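Type IV pilus biogenesis protein PilB (PDB 7B7P) serves as a minor type IV pilin with a direct role in adhesion, carrying a magnesium-binding von Willebrand factor A-like domain. Local coordinates at residues N161-F166 / I267-Q272; S213-G218 / Q228-L233; L276-L281 / G361-N366. One frame throughout, in Å; residues are numbered along the deposited sequence.

Interaction 1 of 3, residues N161-F166 / I267-Q272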
loop_
_atom_site.group_PDB
_atom_site.type_symbol
_atom_site.label_atom_id
_atom_site.label_comp_id
_atom_site.label_asym_id
_atom_site.label_seq_id
_atom_site.Cartn_x
_atom_site.Cartn_y
_atom_site.Cartn_z
ATOM N N ASN A 161 4.733 9.051 9.626
ATOM C CA ASN A 161 5.932 8.844 8.831
ATOM C C ASN A 161 5.826 7.525 8.077
ATOM O O ASN A 161 5.168 6.580 8.522
ATOM C CB ASN A 161 7.181 8.866 9.711
ATOM C CG ASN A 161 7.199 10.056 10.647
ATOM O OD1 ASN A 161 7.330 11.196 10.205
ATOM N ND2 ASN A 161 7.053 9.799 11.948
ATOM N N ILE A 162 6.464 7.482 6.910
ATOM C CA ILE A 162 6.403 6.327 6.026
ATOM C C ILE A 162 7.817 5.974 5.590
ATOM O O ILE A 162 8.562 6.839 5.115
ATOM C CB ILE A 162 5.521 6.603 4.793
ATOM C CG1 ILE A 162 4.050 6.742 5.196
ATOM C CG2 ILE A 162 5.722 5.523 3.751
ATOM C CD1 ILE A 162 3.156 7.295 4.073
ATOM N N ALA A 163 8.178 4.704 5.728
ATOM C CA ALA A 163 9.449 4.208 5.231
ATOM C C ALA A 163 9.198 3.211 4.110
ATOM O O ALA A 163 8.280 2.392 4.190
ATOM C CB ALA A 163 10.262 3.556 6.343
ATOM N N VAL A 164 10.007 3.302 3.061
ATOM C CA VAL A 164 9.888 2.441 1.899
ATOM C C VAL A 164 11.269 1.895 1.605
ATOM O O VAL A 164 12.205 2.662 1.370
ATOM C CB VAL A 164 9.334 3.182 0.670
ATOM C CG1 VAL A 164 9.245 2.225 -0.511
ATOM C CG2 VAL A 164 7.971 3.804 0.974
ATOM N N SER A 165 11.412 0.582 1.636
ATOM C CA SER A 165 12.673 -0.032 1.250
ATOM C C SER A 165 12.527 -0.589 -0.154
ATOM O O SER A 165 11.673 -1.453 -0.398
ATOM C CB SER A 165 13.106 -1.130 2.225
ATOM O OG SER A 165 14.402 -1.575 1.847
ATOM N N PHE A 166 13.346 -0.075 -1.068
ATOM C CA PHE A 166 13.440 -0.584 -2.422
ATOM C C PHE A 166 14.474 -1.686 -2.468
ATOM O O PHE A 166 15.608 -1.489 -2.024
ATOM C CB PHE A 166 13.836 0.527 -3.396
ATOM C CG PHE A 166 12.718 1.473 -3.696
ATOM C CD1 PHE A 166 11.723 1.126 -4.602
ATOM C CD2 PHE A 166 12.644 2.694 -3.054
ATOM C CE1 PHE A 166 10.667 1.999 -4.868
ATOM C CE2 PHE A 166 11.607 3.572 -3.320
ATOM C CZ PHE A 166 10.614 3.225 -4.220
ATOM N N ILE A 267 15.131 -5.830 7.676
ATOM C CA ILE A 267 15.780 -5.449 8.930
ATOM C C ILE A 267 16.051 -3.952 8.953
ATOM O O ILE A 267 15.878 -3.302 9.988
ATOM C CB ILE A 267 17.058 -6.266 9.219
ATOM C CG1 ILE A 267 17.526 -5.971 10.651
ATOM C CG2 ILE A 267 18.177 -5.941 8.282
ATOM C CD1 ILE A 267 18.456 -7.034 11.235
ATOM N N SER A 268 16.429 -3.363 7.812
ATOM C CA SER A 268 16.586 -1.905 7.789
ATOM C C SER A 268 15.258 -1.195 8.060
ATOM O O SER A 268 15.241 -0.134 8.684
ATOM C CB SER A 268 17.190 -1.445 6.463
ATOM O OG SER A 268 16.269 -1.542 5.393
ATOM N N LEU A 269 14.135 -1.788 7.656
ATOM C CA LEU A 269 12.837 -1.196 7.970
ATOM C C LEU A 269 12.509 -1.324 9.457
ATOM O O LEU A 269 11.860 -0.440 10.042
ATOM C CB LEU A 269 11.744 -1.858 7.126
ATOM C CG LEU A 269 11.564 -1.421 5.673
ATOM C CD1 LEU A 269 10.475 -2.295 5.056
ATOM C CD2 LEU A 269 11.195 0.077 5.563
ATOM N N GLN A 270 12.934 -2.422 10.088
ATOM C CA GLN A 270 12.674 -2.579 11.513
ATOM C C GLN A 270 13.297 -1.451 12.330
ATOM O O GLN A 270 12.755 -1.066 13.371
ATOM C CB GLN A 270 13.185 -3.933 12.005
ATOM C CG GLN A 270 12.381 -5.141 11.549
ATOM C CD GLN A 270 10.902 -5.072 11.907
ATOM O OE1 GLN A 270 10.066 -5.679 11.226
ATOM N NE2 GLN A 270 10.572 -4.378 12.990
ATOM N N SER A 271 14.401 -0.889 11.862
ATOM C CA SER A 271 15.111 0.139 12.597
ATOM C C SER A 271 14.637 1.543 12.261
ATOM O O SER A 271 15.232 2.504 12.741
ATOM C CB SER A 271 16.608 0.023 12.330
ATOM O OG SER A 271 16.947 0.756 11.166
ATOM N N GLN A 272 13.603 1.685 11.441
ATOM C CA GLN A 272 13.047 2.996 11.138
ATOM C C GLN A 272 11.809 3.244 11.978
ATOM O O GLN A 272 11.053 2.305 12.261
ATOM C CB GLN A 272 12.685 3.111 9.659
ATOM C CG GLN A 272 13.901 3.213 8.771
ATOM C CD GLN A 272 14.705 4.471 9.051
ATOM O OE1 GLN A 272 14.164 5.567 9.043
ATOM N NE2 GLN A 272 15.999 4.313 9.305
#
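Leu269 reaches from its helix to the strand and touches both Ala163 and Ser165. Its CD2 lies against Ala163 CB at 3.7 Å and also reaches Ser165, whose CB is approached by Leu269 CG at 3.8 Å and by both methyls. A chi1 of -80° sets Leu269 CG anti to the carbonyl carbon, against Ser165 CB. Val164, between the two strand residues, points away. Gln272, just past the helix end, adds a second, looser contact to Ala163 CB, its own CB being 4.1 Å away. Ser165 has OG anti to its backbone N (chi1 -174°), which brings it within 4.0 Å of Ser268 OG. No hydrogen bond spans the segments, and these hydroxyls are tied to other groups: Ser165 OG to Asn215 OD1, Ser268 OG to Gly265 O and to Asn215 ND2. The contact itself is thus apolar, with a polar cluster bordering it. In the alpha/beta packing of the von Willebrand factor A fold, helix 258-270 covers this face of strand 162-169, which runs parallel between strands 212-219 and 276-283; Phe230 of strand 230-232 touches Ala163 and Leu269, and Ile279 of strand 276-283 touches Ser165 and Leu269.

Interaction 2 of 3, residues S213-G218 / Q228-L233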
loop_
_atom_site.group_PDB
_atom_site.type_symbol
_atom_site.label_atom_id
_atom_site.label_comp_id
_atom_site.label_asym_id
_atom_site.label_seq_id
_atom_site.Cartn_x
_atom_site.Cartn_y
_atom_site.Cartn_z
ATOM N N SER A 213 10.402 8.425 3.854
ATOM C CA SER A 213 11.813 8.159 3.631
ATOM C C SER A 213 12.011 6.808 2.955
ATOM O O SER A 213 11.166 5.914 3.024
ATOM C CB SER A 213 12.615 8.237 4.940
ATOM O OG SER A 213 11.848 7.775 6.021
ATOM N N VAL A 214 13.139 6.689 2.270
ATOM C CA VAL A 214 13.426 5.552 1.415
ATOM C C VAL A 214 14.885 5.154 1.609
ATOM O O VAL A 214 15.728 5.974 1.984
ATOM C CB VAL A 214 13.132 5.887 -0.071
ATOM C CG1 VAL A 214 11.765 6.555 -0.231
ATOM C CG2 VAL A 214 14.197 6.806 -0.627
ATOM N N ASN A 215 15.180 3.874 1.372
ATOM C CA ASN A 215 16.555 3.419 1.198
ATOM C C ASN A 215 16.568 2.454 0.024
ATOM O O ASN A 215 15.522 2.120 -0.539
ATOM C CB ASN A 215 17.135 2.788 2.478
ATOM C CG ASN A 215 16.576 1.397 2.766
ATOM O OD1 ASN A 215 15.496 1.038 2.279
ATOM N ND2 ASN A 215 17.322 0.595 3.554
ATOM N N LEU A 216 17.752 1.985 -0.340
ATOM C CA LEU A 216 17.922 1.195 -1.546
ATOM C C LEU A 216 18.751 -0.042 -1.227
ATOM O O LEU A 216 19.878 0.078 -0.737
ATOM C CB LEU A 216 18.590 2.030 -2.646
ATOM C CG LEU A 216 18.627 1.338 -4.011
ATOM C CD1 LEU A 216 17.210 0.930 -4.453
ATOM C CD2 LEU A 216 19.316 2.212 -5.072
ATOM N N VAL A 217 18.194 -1.220 -1.513
ATOM C CA VAL A 217 18.885 -2.497 -1.376
ATOM C C VAL A 217 19.010 -3.113 -2.762
ATOM O O VAL A 217 18.028 -3.178 -3.514
ATOM C CB VAL A 217 18.144 -3.461 -0.424
ATOM C CG1 VAL A 217 18.767 -4.883 -0.461
ATOM C CG2 VAL A 217 18.105 -2.918 0.996
ATOM N N GLY A 218 20.205 -3.568 -3.095
ATOM C CA GLY A 218 20.420 -4.369 -4.280
ATOM C C GLY A 218 20.626 -5.817 -3.873
ATOM O O GLY A 218 21.064 -6.109 -2.768
ATOM N N GLN A 228 22.177 2.466 2.620
ATOM C CA GLN A 228 21.663 1.737 3.766
ATOM C C GLN A 228 20.708 2.589 4.591
ATOM O O GLN A 228 19.649 2.110 5.009
ATOM C CB GLN A 228 22.818 1.226 4.628
ATOM C CG GLN A 228 22.384 0.782 6.002
ATOM C CD GLN A 228 23.389 -0.142 6.671
ATOM O OE1 GLN A 228 24.590 -0.048 6.429
ATOM N NE2 GLN A 228 22.896 -1.039 7.519
ATOM N N ASN A 229 21.053 3.842 4.834
ATOM C CA ASN A 229 20.221 4.674 5.690
ATOM C C ASN A 229 19.117 5.322 4.871
ATOM O O ASN A 229 19.202 5.421 3.649
ATOM C CB ASN A 229 21.063 5.737 6.403
ATOM C CG ASN A 229 22.105 5.125 7.337
ATOM O OD1 ASN A 229 21.772 4.368 8.262
ATOM N ND2 ASN A 229 23.372 5.442 7.093
ATOM N N PHE A 230 18.072 5.768 5.566
ATOM C CA PHE A 230 16.853 6.261 4.932
ATOM C C PHE A 230 16.917 7.771 4.713
ATOM O O PHE A 230 17.042 8.536 5.678
ATOM C CB PHE A 230 15.636 5.905 5.784
ATOM C CG PHE A 230 15.225 4.469 5.674
ATOM C CD1 PHE A 230 16.006 3.458 6.237
ATOM C CD2 PHE A 230 14.069 4.121 4.992
ATOM C CE1 PHE A 230 15.630 2.119 6.128
ATOM C CE2 PHE A 230 13.678 2.776 4.876
ATOM C CZ PHE A 230 14.467 1.776 5.446
ATOM N N SER A 231 16.812 8.198 3.449
ATOM C CA SER A 231 16.676 9.617 3.112
ATOM C C SER A 231 15.227 10.052 3.257
ATOM O O SER A 231 14.333 9.454 2.649
ATOM C CB SER A 231 17.123 9.902 1.675
ATOM O OG SER A 231 18.322 9.244 1.319
ATOM N N ASN A 232 14.991 11.103 4.039
ATOM C CA ASN A 232 13.703 11.781 3.982
ATOM C C ASN A 232 13.660 12.633 2.719
ATOM O O ASN A 232 14.563 13.442 2.476
ATOM C CB ASN A 232 13.478 12.647 5.220
ATOM C CG ASN A 232 12.036 13.107 5.355
ATOM O OD1 ASN A 232 11.295 13.176 4.371
ATOM N ND2 ASN A 232 11.633 13.434 6.574
ATOM N N LEU A 233 12.625 12.435 1.903
ATOM C CA LEU A 233 12.542 13.174 0.648
ATOM C C LEU A 233 12.175 14.639 0.855
ATOM O O LEU A 233 12.477 15.464 -0.013
ATOM C CB LEU A 233 11.539 12.508 -0.294
ATOM C CG LEU A 233 11.712 11.004 -0.508
ATOM C CD1 LEU A 233 10.542 10.460 -1.297
ATOM C CD2 LEU A 233 13.027 10.696 -1.197
#
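Asn215 ND2 is held by two oxygens: Gln228 O at 3.1 Å across the contact, and Ser268 OG on the adjoining helix. The bond to Gln228 is fairly straight (162° at the hydrogen); the acceptor lies close to the plane of the amide, while the nitrogen sits above the plane of the Gln228 carbonyl. With OD1 also hydrogen-bonded, to Ser165 OG, both ends of this buried amide are satisfied and its rotation is fixed. It is thereby laid flat over Phe230, amide and ring planes being 16° apart. Asn215 CB stands almost directly over the ring centroid at 3.9 Å, a CH-pi contact; CG lies over the rim and OD1 just past it, each 3.4 Å from Phe230 CZ. A chi1 of 74°, placing CG between the backbone N and the carbonyl carbon, supports this overlap.

Val214 and Ser231 form the antiparallel hydrogen-bonded pair, with Ser231 N to Val214 O at 2.9 Å and Val214 N to Ser231 O at 3.0 Å. Val214 O also receives a CA-H...O contact from Phe230 CA at 3.2 Å. Val214 CG2 meets Leu233 CD2 at 4.1 Å, the side chains crossing at about a right angle. Short strand 230-232 adds an antiparallel margin, beside 212-219, to the domain's parallel strands. Helix 191-209 packs on Val214 and Leu233 through Ile203, whereas Phe230 rests against Ala163 of strand 162-169 and Leu269 of helix 258-270.

Interaction 3 of 3, residues L276-L281 / G361-N366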
loop_
_atom_site.group_PDB
_atom_site.type_symbol
_atom_site.label_atom_id
_atom_site.label_comp_id
_atom_site.label_asym_id
_atom_site.label_seq_id
_atom_site.Cartn_x
_atom_site.Cartn_y
_atom_site.Cartn_z
ATOM N N LEU A 276 4.060 3.457 8.867
ATOM C CA LEU A 276 3.748 2.707 7.657
ATOM C C LEU A 276 5.063 2.293 7.008
ATOM O O LEU A 276 5.888 3.154 6.683
ATOM C CB LEU A 276 2.903 3.538 6.689
ATOM C CG LEU A 276 1.487 3.863 7.169
ATOM C CD1 LEU A 276 0.714 4.685 6.139
ATOM C CD2 LEU A 276 0.756 2.589 7.493
ATOM N N LYS A 277 5.254 0.979 6.815
ATOM C CA LYS A 277 6.506 0.436 6.295
ATOM C C LYS A 277 6.249 -0.445 5.081
ATOM O O LYS A 277 5.324 -1.263 5.078
ATOM C CB LYS A 277 7.254 -0.372 7.371
ATOM C CG LYS A 277 7.604 0.421 8.622
ATOM C CD LYS A 277 8.255 -0.493 9.665
ATOM C CE LYS A 277 8.346 0.191 11.021
ATOM N NZ LYS A 277 9.614 -0.104 11.688
ATOM N N TYR A 278 7.115 -0.319 4.082
ATOM C CA TYR A 278 6.876 -0.927 2.782
ATOM C C TYR A 278 8.151 -1.524 2.212
ATOM O O TYR A 278 9.218 -0.912 2.287
ATOM C CB TYR A 278 6.328 0.113 1.790
ATOM C CG TYR A 278 4.962 0.637 2.167
ATOM C CD1 TYR A 278 3.816 -0.107 1.909
ATOM C CD2 TYR A 278 4.819 1.871 2.787
ATOM C CE1 TYR A 278 2.579 0.363 2.239
ATOM C CE2 TYR A 278 3.581 2.348 3.128
ATOM C CZ TYR A 278 2.464 1.593 2.856
ATOM O OH TYR A 278 1.229 2.075 3.208
ATOM N N ILE A 279 8.020 -2.700 1.599
ATOM C CA ILE A 279 9.037 -3.252 0.709
ATOM C C ILE A 279 8.527 -3.187 -0.729
ATOM O O ILE A 279 7.394 -3.589 -1.017
ATOM C CB ILE A 279 9.391 -4.698 1.090
ATOM C CG1 ILE A 279 9.993 -4.745 2.494
ATOM C CG2 ILE A 279 10.316 -5.321 0.031
ATOM C CD1 ILE A 279 11.497 -4.535 2.527
ATOM N N VAL A 280 9.362 -2.706 -1.633
ATOM C CA VAL A 280 9.098 -2.791 -3.063
ATOM C C VAL A 280 10.217 -3.621 -3.639
ATOM O O VAL A 280 11.364 -3.170 -3.710
ATOM C CB VAL A 280 9.019 -1.415 -3.743
ATOM C CG1 VAL A 280 8.930 -1.576 -5.257
ATOM C CG2 VAL A 280 7.829 -0.668 -3.204
ATOM N N LEU A 281 9.896 -4.841 -4.021
ATOM C CA LEU A 281 10.890 -5.796 -4.464
ATOM C C LEU A 281 10.722 -5.994 -5.958
ATOM O O LEU A 281 9.629 -6.318 -6.415
ATOM C CB LEU A 281 10.726 -7.122 -3.720
ATOM C CG LEU A 281 11.894 -8.081 -3.923
ATOM C CD1 LEU A 281 12.067 -8.935 -2.686
ATOM C CD2 LEU A 281 11.636 -8.948 -5.123
ATOM N N GLY A 361 6.808 -5.477 11.471
ATOM C CA GLY A 361 6.098 -4.211 11.408
ATOM C C GLY A 361 5.558 -3.787 10.053
ATOM O O GLY A 361 5.109 -2.643 9.901
ATOM N N ILE A 362 5.593 -4.655 9.046
ATOM C CA ILE A 362 5.577 -4.200 7.662
ATOM C C ILE A 362 4.147 -4.200 7.128
ATOM O O ILE A 362 3.397 -5.168 7.307
ATOM C CB ILE A 362 6.517 -5.061 6.806
ATOM C CG1 ILE A 362 7.957 -4.709 7.174
ATOM C CG2 ILE A 362 6.299 -4.824 5.313
ATOM C CD1 ILE A 362 8.942 -5.665 6.631
ATOM N N LYS A 363 3.761 -3.089 6.506
ATOM C CA LYS A 363 2.392 -2.947 6.023
ATOM C C LYS A 363 2.147 -3.795 4.779
ATOM O O LYS A 363 1.158 -4.527 4.707
ATOM C CB LYS A 363 2.099 -1.473 5.735
ATOM C CG LYS A 363 0.793 -1.227 5.019
ATOM C CD LYS A 363 -0.381 -1.573 5.901
ATOM C CE LYS A 363 -1.613 -0.753 5.496
ATOM N NZ LYS A 363 -2.856 -1.523 5.723
ATOM N N ARG A 364 3.038 -3.729 3.795
ATOM C CA ARG A 364 2.796 -4.466 2.558
ATOM C C ARG A 364 4.125 -4.703 1.858
ATOM O O ARG A 364 5.030 -3.864 1.919
ATOM C CB ARG A 364 1.824 -3.704 1.627
ATOM C CG ARG A 364 1.657 -4.263 0.185
ATOM C CD ARG A 364 0.641 -3.443 -0.656
ATOM N NE ARG A 364 -0.556 -3.175 0.138
ATOM C CZ ARG A 364 -0.888 -1.976 0.598
ATOM N NH1 ARG A 364 -0.125 -0.932 0.319
ATOM N NH2 ARG A 364 -1.966 -1.826 1.345
ATOM N N VAL A 365 4.238 -5.866 1.215
ATOM C CA VAL A 365 5.323 -6.146 0.280
ATOM C C VAL A 365 4.749 -6.156 -1.133
ATOM O O VAL A 365 3.890 -6.986 -1.459
ATOM C CB VAL A 365 6.030 -7.478 0.583
ATOM C CG1 VAL A 365 7.157 -7.711 -0.444
ATOM C CG2 VAL A 365 6.557 -7.509 2.039
ATOM N N ASN A 366 5.251 -5.260 -1.976
ATOM C CA ASN A 366 4.966 -5.252 -3.404
ATOM C C ASN A 366 6.100 -5.962 -4.132
ATOM O O ASN A 366 7.276 -5.644 -3.921
ATOM C CB ASN A 366 4.821 -3.819 -3.937
ATOM C CG ASN A 366 3.495 -3.166 -3.539
ATOM O OD1 ASN A 366 2.507 -3.256 -4.265
ATOM N ND2 ASN A 366 3.483 -2.493 -2.401
HETATM O O HOH W 1 3.651 -0.775 8.637
#
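Residues 276-281 and 364-366 pair as parallel strands, their axes 16° apart in direction and 4.8 Å apart at closest approach, with Tyr278, Ile279 and Val280 opposite Arg364, Val365 and Asn366. Four backbone hydrogen bonds join the segments, from Lys363 N to Lys277 O at one end to Leu281 N to Asn366 O at the other; the latter is 2.7 Å long and nearly linear (178°). Beyond the first of these, a water bridges the chains, accepting from Lys277 N at 3.0 Å and donating to Gly361 O at 2.7 Å.

On one face Arg364 NH1 comes to the edge of the Tyr278 ring, close to its plane, 3.6 Å from CE1. Lys363 lies alongside the same ring, its CG 3.7 Å from Tyr278 CE1. Asp419 OD2 of helix 402-424 is hydrogen-bonded to Tyr278 OH and salt-bridged to Arg364 NH1, consistent with keeping the two groups side by side, while Arg364 NH2 forms a salt bridge to Glu393. On the other face Ile279 and Val365 point the same way side by side, Ile279 CG2 to Val365 CG1 at 4.0 Å, toward helix 258-270.

A parallel sheet covered by helices on both faces is characteristic of the von Willebrand factor A fold. Strand 276-283 leads directly to Asp284, a magnesium-binding residue whose side chain is about 10 Å from that of Leu281, consistent with a MIDAS beyond the strand's C-terminal end.

The three contacts meet on one mixed sheet, in which strand 162-169 lies between strands 212-219 and 276-283. The centre of interaction 1 is about 8 Å from the centres of both interactions 2 and 3, which are about 13 Å from each other and do not touch. Along the chain, interaction 2 is nested in the loop closed by interaction 1, and interaction 3 opens after both. Strand 230-232 extends the sheet beyond 212-219, strand 364-370 beyond 276-283, and helix 258-270 spans the middle. Backbone bonds such as Ile162 to Ser213 and Ser165 to Tyr278 link the contacts, so that distant parts of the sequence build one von Willebrand factor A-like domain, probably the module behind the adhesive role.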